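PDB 2C4X: endoglucanase from Clostridium thermocellum, which probably hydrolyses cellulose as part of a multidomain cellulosomal enzyme, of which this C-terminal piece comprises a PKD domain and the carbohydrate-binding module CBM44. Local coordinates for residues A179-I185 and W197-G203; A150-L154 and Q230-Q234; N7-I13 and N33-D38. The protein carries 1 engineered substitution. All coordinates share one frame. Residues are numbered along the deposited sequence.

Contact 1 of 3, residues A179-I185 and W197-G203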
loop_
_atom_site.group_PDB
_atom_site.type_symbol
_atom_site.label_atom_id
_atom_site.label_comp_id
_atom_site.label_asym_id
_atom_site.label_seq_id
_atom_site.Cartn_x
_atom_site.Cartn_y
_atom_site.Cartn_z
ATOM N N ALA A 179 5.209 -11.585 -21.436
ATOM C CA ALA A 179 6.634 -11.592 -21.119
ATOM C C ALA A 179 6.906 -10.759 -19.871
ATOM O O ALA A 179 7.708 -11.135 -19.012
ATOM C CB ALA A 179 7.430 -11.049 -22.293
ATOM N N ALA A 180 6.224 -9.623 -19.782
ATOM C CA ALA A 180 6.467 -8.648 -18.733
ATOM C C ALA A 180 5.241 -7.784 -18.511
ATOM O O ALA A 180 4.347 -7.706 -19.358
ATOM C CB ALA A 180 7.668 -7.765 -19.094
ATOM N N ILE A 181 5.219 -7.138 -17.355
ATOM C CA ILE A 181 4.193 -6.178 -17.008
ATOM C C ILE A 181 4.896 -4.997 -16.337
ATOM O O ILE A 181 5.916 -5.176 -15.666
ATOM C CB ILE A 181 3.113 -6.835 -16.098
ATOM C CG1 ILE A 181 1.914 -5.909 -15.902
ATOM C CG2 ILE A 181 3.714 -7.313 -14.763
ATOM C CD1 ILE A 181 0.657 -6.634 -15.451
ATOM N N GLN A 182 4.386 -3.786 -16.544
ATOM C CA GLN A 182 5.008 -2.618 -15.928
ATOM C C GLN A 182 4.079 -1.428 -15.717
ATOM O O GLN A 182 3.566 -0.861 -16.689
ATOM C CB GLN A 182 6.282 -2.191 -16.680
ATOM C CG GLN A 182 6.107 -1.747 -18.124
ATOM C CD GLN A 182 7.438 -1.490 -18.805
ATOM O OE1 GLN A 182 8.438 -1.196 -18.144
ATOM N NE2 GLN A 182 7.464 -1.601 -20.136
ATOM N N PRO A 183 3.890 -1.027 -14.442
ATOM C CA PRO A 183 3.278 0.270 -14.178
ATOM C C PRO A 183 4.224 1.334 -14.722
ATOM O O PRO A 183 5.448 1.153 -14.662
ATOM C CB PRO A 183 3.253 0.356 -12.651
ATOM C CG PRO A 183 3.470 -1.038 -12.173
ATOM C CD PRO A 183 4.284 -1.719 -13.199
ATOM N N TYR A 184 3.665 2.411 -15.259
ATOM C CA TYR A 184 4.476 3.479 -15.794
ATOM C C TYR A 184 3.844 4.830 -15.571
ATOM O O TYR A 184 2.632 4.956 -15.362
ATOM C CB TYR A 184 4.748 3.276 -17.292
ATOM C CG TYR A 184 3.528 3.458 -18.177
ATOM C CD1 TYR A 184 3.187 4.720 -18.694
ATOM C CD2 TYR A 184 2.742 2.361 -18.532
ATOM C CE1 TYR A 184 2.078 4.885 -19.518
ATOM C CE2 TYR A 184 1.632 2.513 -19.351
ATOM C CZ TYR A 184 1.302 3.769 -19.839
ATOM O OH TYR A 184 0.202 3.886 -20.662
ATOM N N ILE A 185 4.696 5.841 -15.599
ATOM C CA ILE A 185 4.249 7.220 -15.715
ATOM C C ILE A 185 5.101 7.909 -16.770
ATOM O O ILE A 185 6.342 7.824 -16.763
ATOM C CB ILE A 185 4.236 7.981 -14.369
ATOM C CG1 ILE A 185 3.516 9.330 -14.550
ATOM C CG2 ILE A 185 5.658 8.155 -13.811
ATOM C CD1 ILE A 185 2.938 9.903 -13.311
ATOM N N TRP A 197 10.129 8.409 -19.955
ATOM C CA TRP A 197 9.593 7.108 -19.597
ATOM C C TRP A 197 10.075 6.682 -18.214
ATOM O O TRP A 197 11.281 6.570 -17.970
ATOM C CB TRP A 197 9.968 6.077 -20.657
ATOM C CG TRP A 197 9.422 4.707 -20.372
ATOM C CD1 TRP A 197 10.106 3.648 -19.870
ATOM C CD2 TRP A 197 8.073 4.264 -20.567
ATOM N NE1 TRP A 197 9.278 2.561 -19.749
ATOM C CE2 TRP A 197 8.019 2.913 -20.163
ATOM C CE3 TRP A 197 6.907 4.879 -21.042
ATOM C CZ2 TRP A 197 6.846 2.163 -20.220
ATOM C CZ3 TRP A 197 5.739 4.138 -21.097
ATOM C CH2 TRP A 197 5.717 2.787 -20.693
ATOM N N ASN A 198 9.120 6.491 -17.307
ATOM C CA ASN A 198 9.391 5.942 -15.977
ATOM C C ASN A 198 8.520 4.722 -15.770
ATOM O O ASN A 198 7.304 4.789 -15.974
ATOM C CB ASN A 198 9.092 6.983 -14.897
ATOM C CG ASN A 198 9.780 8.303 -15.170
ATOM O OD1 ASN A 198 10.948 8.475 -14.842
ATOM N ND2 ASN A 198 9.068 9.231 -15.803
ATOM N N SER A 199 9.123 3.604 -15.371
ATOM C CA SER A 199 8.347 2.381 -15.188
ATOM C C SER A 199 8.977 1.443 -14.172
ATOM O O SER A 199 10.157 1.562 -13.845
ATOM C CB SER A 199 8.165 1.645 -16.522
ATOM O OG SER A 199 9.346 0.954 -16.883
ATOM N N THR A 200 8.186 0.501 -13.683
ATOM C CA THR A 200 8.722 -0.552 -12.835
ATOM C C THR A 200 8.530 -1.888 -13.547
ATOM O O THR A 200 7.474 -2.517 -13.473
ATOM C CB THR A 200 8.106 -0.513 -11.431
ATOM O OG1 THR A 200 8.335 0.788 -10.871
ATOM C CG2 THR A 200 8.750 -1.570 -10.514
ATOM N N TRP A 201 9.576 -2.294 -14.257
ATOM C CA TRP A 201 9.543 -3.478 -15.094
ATOM C C TRP A 201 9.581 -4.747 -14.237
ATOM O O TRP A 201 10.475 -4.916 -13.400
ATOM C CB TRP A 201 10.716 -3.442 -16.077
ATOM C CG TRP A 201 10.652 -4.484 -17.140
ATOM C CD1 TRP A 201 10.029 -4.384 -18.353
ATOM C CD2 TRP A 201 11.237 -5.795 -17.092
ATOM N NE1 TRP A 201 10.199 -5.549 -19.069
ATOM C CE2 TRP A 201 10.926 -6.435 -18.316
ATOM C CE3 TRP A 201 12.000 -6.485 -16.139
ATOM C CZ2 TRP A 201 11.346 -7.735 -18.611
ATOM C CZ3 TRP A 201 12.415 -7.784 -16.430
ATOM C CH2 TRP A 201 12.088 -8.392 -17.658
ATOM N N LYS A 202 8.585 -5.612 -14.432
ATOM C CA LYS A 202 8.534 -6.929 -13.787
ATOM C C LYS A 202 8.399 -8.010 -14.848
ATOM O O LYS A 202 7.447 -7.998 -15.628
ATOM C CB LYS A 202 7.344 -7.031 -12.824
ATOM C CG LYS A 202 7.394 -6.094 -11.632
ATOM C CD LYS A 202 8.479 -6.494 -10.640
ATOM C CE LYS A 202 8.343 -5.710 -9.339
ATOM N NZ LYS A 202 9.620 -5.669 -8.566
ATOM N N GLY A 203 9.350 -8.936 -14.883
ATOM C CA GLY A 203 9.244 -10.107 -15.747
ATOM C C GLY A 203 8.136 -11.016 -15.253
ATOM O O GLY A 203 7.859 -11.079 -14.049
HETATM O O HOH W 1 10.998 -0.353 -19.327
#

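Contact 2 of 3, residues A150-L154 and Q230-Q234. With EDO (1,2-ethanediol), chain F.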
loop_
_atom_site.group_PDB
_atom_site.type_symbol
_atom_site.label_atom_id
_atom_site.label_comp_id
_atom_site.label_asym_id
_atom_site.label_seq_id
_atom_site.Cartn_x
_atom_site.Cartn_y
_atom_site.Cartn_z
ATOM N N ALA A 150 -0.070 -4.051 -24.731
ATOM C CA ALA A 150 -1.382 -3.524 -24.363
ATOM C C ALA A 150 -1.234 -2.584 -23.179
ATOM O O ALA A 150 -0.421 -2.839 -22.294
ATOM C CB ALA A 150 -2.368 -4.671 -24.049
ATOM N N GLU A 151 -1.997 -1.489 -23.181
ATOM C CA GLU A 151 -1.960 -0.509 -22.085
ATOM C C GLU A 151 -3.322 -0.319 -21.445
ATOM O O GLU A 151 -4.342 -0.354 -22.125
ATOM C CB GLU A 151 -1.468 0.872 -22.559
ATOM C CG GLU A 151 -0.070 0.905 -23.109
ATOM C CD GLU A 151 -0.009 0.490 -24.579
ATOM O OE1 GLU A 151 -0.947 0.794 -25.347
ATOM O OE2 GLU A 151 0.982 -0.145 -24.965
ATOM N N LEU A 152 -3.313 -0.115 -20.130
ATOM C CA LEU A 152 -4.449 0.415 -19.398
ATOM C C LEU A 152 -3.952 1.749 -18.850
ATOM O O LEU A 152 -3.044 1.771 -18.016
ATOM C CB LEU A 152 -4.853 -0.537 -18.259
ATOM C CG LEU A 152 -5.994 -0.070 -17.352
ATOM C CD1 LEU A 152 -7.258 0.185 -18.157
ATOM C CD2 LEU A 152 -6.244 -1.062 -16.216
ATOM N N LYS A 153 -4.545 2.852 -19.301
ATOM C CA LYS A 153 -3.904 4.158 -19.151
ATOM C C LYS A 153 -4.861 5.299 -18.784
ATOM O O LYS A 153 -6.058 5.253 -19.079
ATOM C CB LYS A 153 -3.128 4.509 -20.434
ATOM C CG LYS A 153 -4.029 4.889 -21.625
ATOM C CD LYS A 153 -3.240 5.071 -22.892
ATOM C CE LYS A 153 -4.149 5.471 -24.048
ATOM N NZ LYS A 153 -3.342 5.601 -25.308
ATOM N N LEU A 154 -4.300 6.306 -18.128
ATOM C CA LEU A 154 -4.992 7.529 -17.800
ATOM C C LEU A 154 -4.205 8.689 -18.417
ATOM O O LEU A 154 -3.042 8.908 -18.058
ATOM C CB LEU A 154 -5.026 7.707 -16.276
ATOM C CG LEU A 154 -6.118 8.454 -15.494
ATOM C CD1 LEU A 154 -5.455 9.294 -14.408
ATOM C CD2 LEU A 154 -7.098 9.305 -16.310
ATOM N N GLN A 230 0.902 10.762 -18.707
ATOM C CA GLN A 230 0.128 9.539 -18.869
ATOM C C GLN A 230 0.603 8.529 -17.835
ATOM O O GLN A 230 1.795 8.225 -17.768
ATOM C CB GLN A 230 0.274 8.973 -20.279
ATOM C CG GLN A 230 -0.582 7.740 -20.535
ATOM C CD GLN A 230 -0.412 7.208 -21.937
ATOM O OE1 GLN A 230 -0.013 6.058 -22.127
ATOM N NE2 GLN A 230 -0.705 8.046 -22.933
HETATM N N MSE A 231 -0.322 8.032 -17.015
HETATM C CA MSE A 231 -0.025 6.964 -16.067
HETATM C C MSE A 231 -0.761 5.695 -16.498
HETATM O O MSE A 231 -1.892 5.758 -16.971
HETATM C CB MSE A 231 -0.453 7.385 -14.661
HETATM C CG MSE A 231 -0.158 6.389 -13.541
HETATM SE SE MSE A 231 -0.873 7.022 -11.788
HETATM C CE MSE A 231 -2.725 6.606 -12.059
ATOM N N GLY A 232 -0.131 4.542 -16.348
ATOM C CA GLY A 232 -0.848 3.311 -16.645
ATOM C C GLY A 232 -0.102 2.039 -16.329
ATOM O O GLY A 232 0.887 2.042 -15.604
ATOM N N ILE A 233 -0.615 0.940 -16.864
ATOM C CA ILE A 233 0.060 -0.333 -16.802
ATOM C C ILE A 233 0.199 -0.853 -18.225
ATOM O O ILE A 233 -0.764 -0.836 -19.003
ATOM C CB ILE A 233 -0.694 -1.343 -15.900
ATOM C CG1 ILE A 233 -0.828 -0.783 -14.481
ATOM C CG2 ILE A 233 0.031 -2.697 -15.880
ATOM C CD1 ILE A 233 -1.972 -1.369 -13.717
ATOM N N GLN A 234 1.412 -1.281 -18.557
ATOM C CA GLN A 234 1.702 -1.867 -19.855
ATOM C C GLN A 234 2.017 -3.356 -19.694
ATOM O O GLN A 234 2.739 -3.754 -18.773
ATOM C CB GLN A 234 2.879 -1.155 -20.519
ATOM C CG GLN A 234 3.107 -1.559 -21.964
ATOM C CD GLN A 234 4.294 -0.865 -22.599
ATOM O OE1 GLN A 234 5.441 -1.195 -22.318
ATOM N NE2 GLN A 234 4.017 0.086 -23.485
HETATM C C1 EDO F . 2.329 3.269 -24.738
HETATM O O1 EDO F . 1.340 3.944 -23.956
HETATM C C2 EDO F . 3.717 3.737 -24.326
HETATM O O2 EDO F . 4.694 2.808 -24.818
HETATM O O HOH W 2 -0.624 5.630 -24.896
#

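Contact 3 of 3, residues N7-I13 and N33-D38. With CA (calcium ion), chain B.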
loop_
_atom_site.group_PDB
_atom_site.type_symbol
_atom_site.label_atom_id
_atom_site.label_comp_id
_atom_site.label_asym_id
_atom_site.label_seq_id
_atom_site.Cartn_x
_atom_site.Cartn_y
_atom_site.Cartn_z
ATOM N N ASN A 7 19.663 2.618 42.207
ATOM C CA ASN A 7 18.552 1.924 41.552
ATOM C C ASN A 7 18.702 1.850 40.028
ATOM O O ASN A 7 18.904 2.872 39.372
ATOM C CB ASN A 7 17.213 2.586 41.911
ATOM C CG ASN A 7 16.028 1.920 41.219
ATOM O OD1 ASN A 7 15.985 0.697 41.080
ATOM N ND2 ASN A 7 15.059 2.716 40.801
ATOM N N GLN A 8 18.605 0.640 39.476
ATOM C CA GLN A 8 18.566 0.451 38.023
ATOM C C GLN A 8 17.164 0.708 37.492
ATOM O O GLN A 8 16.170 0.223 38.070
ATOM C CB GLN A 8 19.007 -0.960 37.631
ATOM C CG GLN A 8 20.443 -1.265 37.961
ATOM C CD GLN A 8 20.797 -2.725 37.753
ATOM O OE1 GLN A 8 20.261 -3.400 36.872
ATOM N NE2 GLN A 8 21.702 -3.215 38.567
ATOM N N ALA A 9 17.086 1.467 36.398
ATOM C CA ALA A 9 15.812 1.709 35.723
ATOM C C ALA A 9 15.329 0.416 35.059
ATOM O O ALA A 9 16.139 -0.370 34.587
ATOM C CB ALA A 9 15.937 2.838 34.698
ATOM N N PRO A 10 14.005 0.183 35.051
ATOM C CA PRO A 10 13.494 -1.058 34.487
ATOM C C PRO A 10 13.691 -1.085 32.966
ATOM O O PRO A 10 13.998 -0.051 32.361
ATOM C CB PRO A 10 12.001 -1.036 34.841
ATOM C CG PRO A 10 11.672 0.410 35.104
ATOM C CD PRO A 10 12.940 1.062 35.578
ATOM N N LYS A 11 13.535 -2.250 32.358
ATOM C CA LYS A 11 13.612 -2.340 30.899
ATOM C C LYS A 11 12.213 -2.442 30.300
ATOM O O LYS A 11 11.407 -3.267 30.727
ATOM C CB LYS A 11 14.546 -3.470 30.471
ATOM C CG LYS A 11 16.012 -3.141 30.869
ATOM C CD LYS A 11 17.091 -4.000 30.206
ATOM C CE LYS A 11 17.338 -3.601 28.730
ATOM N NZ LYS A 11 17.548 -2.123 28.449
ATOM N N ALA A 12 11.930 -1.545 29.359
ATOM C CA ALA A 12 10.625 -1.417 28.739
ATOM C C ALA A 12 10.667 -1.992 27.324
ATOM O O ALA A 12 11.556 -1.679 26.517
ATOM C CB ALA A 12 10.192 0.043 28.708
ATOM N N ILE A 13 9.707 -2.852 27.027
ATOM C CA ILE A 13 9.603 -3.441 25.692
ATOM C C ILE A 13 8.183 -3.961 25.539
ATOM O O ILE A 13 7.549 -4.360 26.518
ATOM C CB ILE A 13 10.627 -4.599 25.468
ATOM C CG1 ILE A 13 10.698 -4.976 23.974
ATOM C CG2 ILE A 13 10.272 -5.806 26.344
ATOM C CD1 ILE A 13 11.882 -5.845 23.577
ATOM N N ASN A 33 7.686 -8.888 28.496
ATOM C CA ASN A 33 9.144 -9.030 28.584
ATOM C C ASN A 33 9.841 -7.844 29.227
ATOM O O ASN A 33 11.062 -7.874 29.407
ATOM C CB ASN A 33 9.782 -9.412 27.243
ATOM C CG ASN A 33 9.399 -10.821 26.802
ATOM O OD1 ASN A 33 9.235 -11.081 25.614
ATOM N ND2 ASN A 33 9.243 -11.731 27.764
ATOM N N SER A 34 9.065 -6.816 29.581
ATOM C CA SER A 34 9.559 -5.727 30.426
ATOM C C SER A 34 9.940 -6.290 31.796
ATOM O O SER A 34 9.282 -7.200 32.312
ATOM C CB SER A 34 8.509 -4.616 30.599
ATOM O OG SER A 34 8.141 -4.048 29.353
ATOM N N ILE A 35 10.996 -5.747 32.386
ATOM C CA ILE A 35 11.485 -6.263 33.663
ATOM C C ILE A 35 12.271 -5.211 34.435
ATOM O O ILE A 35 12.965 -4.390 33.843
ATOM C CB ILE A 35 12.324 -7.580 33.462
ATOM C CG1 ILE A 35 12.718 -8.201 34.810
ATOM C CG2 ILE A 35 13.518 -7.334 32.528
ATOM C CD1 ILE A 35 13.222 -9.656 34.711
ATOM N N ASP A 36 12.111 -5.209 35.755
ATOM C CA ASP A 36 13.024 -4.485 36.612
ATOM C C ASP A 36 13.999 -5.496 37.201
ATOM O O ASP A 36 13.588 -6.465 37.843
ATOM C CB ASP A 36 12.301 -3.717 37.715
ATOM C CG ASP A 36 13.195 -2.704 38.380
ATOM O OD1 ASP A 36 14.028 -2.099 37.670
ATOM O OD2 ASP A 36 13.094 -2.503 39.607
ATOM N N GLU A 37 15.287 -5.268 36.966
ATOM C CA GLU A 37 16.319 -6.207 37.373
ATOM C C GLU A 37 16.579 -6.229 38.883
ATOM O O GLU A 37 16.972 -7.268 39.424
ATOM C CB GLU A 37 17.618 -5.946 36.601
ATOM C CG GLU A 37 17.428 -5.841 35.078
ATOM C CD GLU A 37 17.113 -7.176 34.414
ATOM O OE1 GLU A 37 17.252 -8.239 35.057
ATOM O OE2 GLU A 37 16.734 -7.160 33.226
ATOM N N ASP A 38 16.363 -5.096 39.553
ATOM C CA ASP A 38 16.681 -4.985 40.977
ATOM C C ASP A 38 15.456 -4.632 41.832
ATOM O O ASP A 38 15.588 -4.183 42.975
ATOM C CB ASP A 38 17.823 -3.976 41.204
ATOM C CG ASP A 38 17.448 -2.552 40.781
ATOM O OD1 ASP A 38 16.388 -2.374 40.153
ATOM O OD2 ASP A 38 18.217 -1.607 41.064
HETATM CA CA CA B . 14.711 -0.791 39.690
HETATM O O HOH W 3 16.275 -2.783 36.224
HETATM O O HOH W 4 13.594 -0.824 41.834
#

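Contact 1 of 3, residues A179-I185 and W197-G203
An antiparallel beta hairpin at one edge of the CBM44 beta-sandwich joins A179-I185 to W197-G203, the sheet's outermost strand. Two pairs of reciprocal N-H...O hydrogen bonds frame it: I181 N to K202 O (2.9 Å) and K202 N to I181 O (3.0 Å), then I185 N to N198 O (2.8 Å) and N198 N to I185 O (3.1 Å). Between them T200 N donates to P183 O (3.0 Å), but P183 has no amide hydrogen to return, and T200 O receives a CA-H...O contact from Q182 CA (3.5 Å). N198 ND2 gives I185 O a second donor at 3.2 Å. Q182 OE1 accepts from S199 OG (2.7 Å) and from water 1 (2.9 Å), which accepts weakly from W197 NE1 (3.4 Å), while Q182 NE2 bonds to Q234. The Y184 and T200 hydroxyls find partners in Q230 and T216 O. I181, P183 and I185 pack against the opposing sheet. The other face carries Q182, Y184 and the exposed indoles of W197 and W201, consistent with the aromatic glucan-binding surfaces of beta-sandwich modules. Y184 makes an offset stack on the W197 six-membered ring (centroids 4.8 Å, planes 22°), with Y184 CG 3.4 Å from W197 CH2.

Contact 2 of 3, residues A150-L154 and Q230-Q234
Strands A150-L154 and Q230-Q234 run antiparallel as neighbours within one sheet of the CBM44 beta-sandwich; the axes of these short segments approach to 4.5 Å, with 161° between their directions. Two hydrogen-bonded pairs fix the register. L152 N to I233 O measures 2.9 Å and I233 N to L152 O 2.8 Å; L154 N to M231 O measures 2.7 Å and M231 N to L154 O 3.0 Å. Between them lies the non-hydrogen-bonded pair K153-G232, whose CA atoms approach to 4.0 Å. G232 CA sits 3.0 Å from L152 O, and an ideal CB on G232 would clash at 2.4 Å from that oxygen, so the close approach of the L152-K153 backbone leaves no space for a side chain.

L152, L154, I233 and M231 (a selenomethionine) share the inward face. M231 and I233 meet F168 of strand 165-172 in the opposing sheet, and L152 and I233 meet W140. The other face is polar. Y184, from the strand beyond Q230-Q234, reaches across the bare G232 to touch E151 and K153, and its hydroxyl bonds to Q230 OE1. E151 and K153 both bond to the S116 hydroxyl on the far side, and Q234 OE1 pairs with Q182; the link from Q234 NE2 to E151 OE2 is weak at 3.4 Å. A 1,2-ethanediol, probably from the crystallisation liquor, rests on this face. Water 2 ties the layer together, accepting from K153 NZ at 2.7 Å, donating to Q230 OE1 at 2.9 Å and lying 2.8 Å from ethanediol O1.

Contact 3 of 3, residues N7-I13 and N33-D38
The D36 carboxylate lies against P10, its OD1 3.4 Å from P10 CA and 3.6 Å from P10 CB, and from there it chelates a calcium ion through OD1 (2.5 Å) and OD2 (2.4 Å). This metal site of the PKD domain bridges two loop segments. N7 OD1, Q8 O and D38 OD1 each bind the ion at 2.4 Å, as does water 4, and D79 OD2 completes seven ligand atoms. The close oxygen pairs, such as Q8 O to D36 OD1 at 3.2 Å, are therefore explained by the shared cation and not by hydrogen bonding. D38 uses both carboxylate oxygens: while OD1 holds calcium, OD2 accepts from Q8 N at 2.8 Å with an almost straight N-H...O angle of 171°. Water 3 adds a further bridge, donating to A9 O (2.9 Å) and D36 OD1 (2.8 Å) and accepting from E37 N (2.8 Å).

Overall the segments run antiparallel, their end-to-end directions 178° apart. Away from the metal a single beta bridge pairs K11 with I35: K11 N to I35 O is 2.7 Å and I35 N to K11 O is 3.0 Å. Next to it the S34 side chain substitutes for a main-chain acceptor, S34 OG taking a bond from I13 N at 3.0 Å, while I13 CG2 packs 3.7 Å from N33 CB.

Both segments are irregular, one leading into strand 15-17 and the other joining strands 27-30 and 41-47. P10, A12 and S34 rest on V77 of strand 69-79, whose D79 reaches the calcium, and I13 touches F87 of strand 84-93.

Overall arrangement
Contacts 1 and 2 belong to one sheet of the CBM44 module: strands 178-187 and 229-238 are neighbours, the centres are about 10 Å apart, and a probable hydrogen bond from Q182 N to Q234 O (2.8 Å) links them directly. Contact 2 is the more interior, with no exposed residue; contact 1 lies at the sheet edge and leaves two tryptophans exposed. Both rely on regular strand pairing between an apolar face and a polar or aromatic one. Contact 3 is in the PKD domain, its centre about 51 Å from that of contact 1 and about 56 Å from that of contact 2. Partly buried, with about half its residues exposed and only one beta bridge, it replaces strand regularity with calcium coordination.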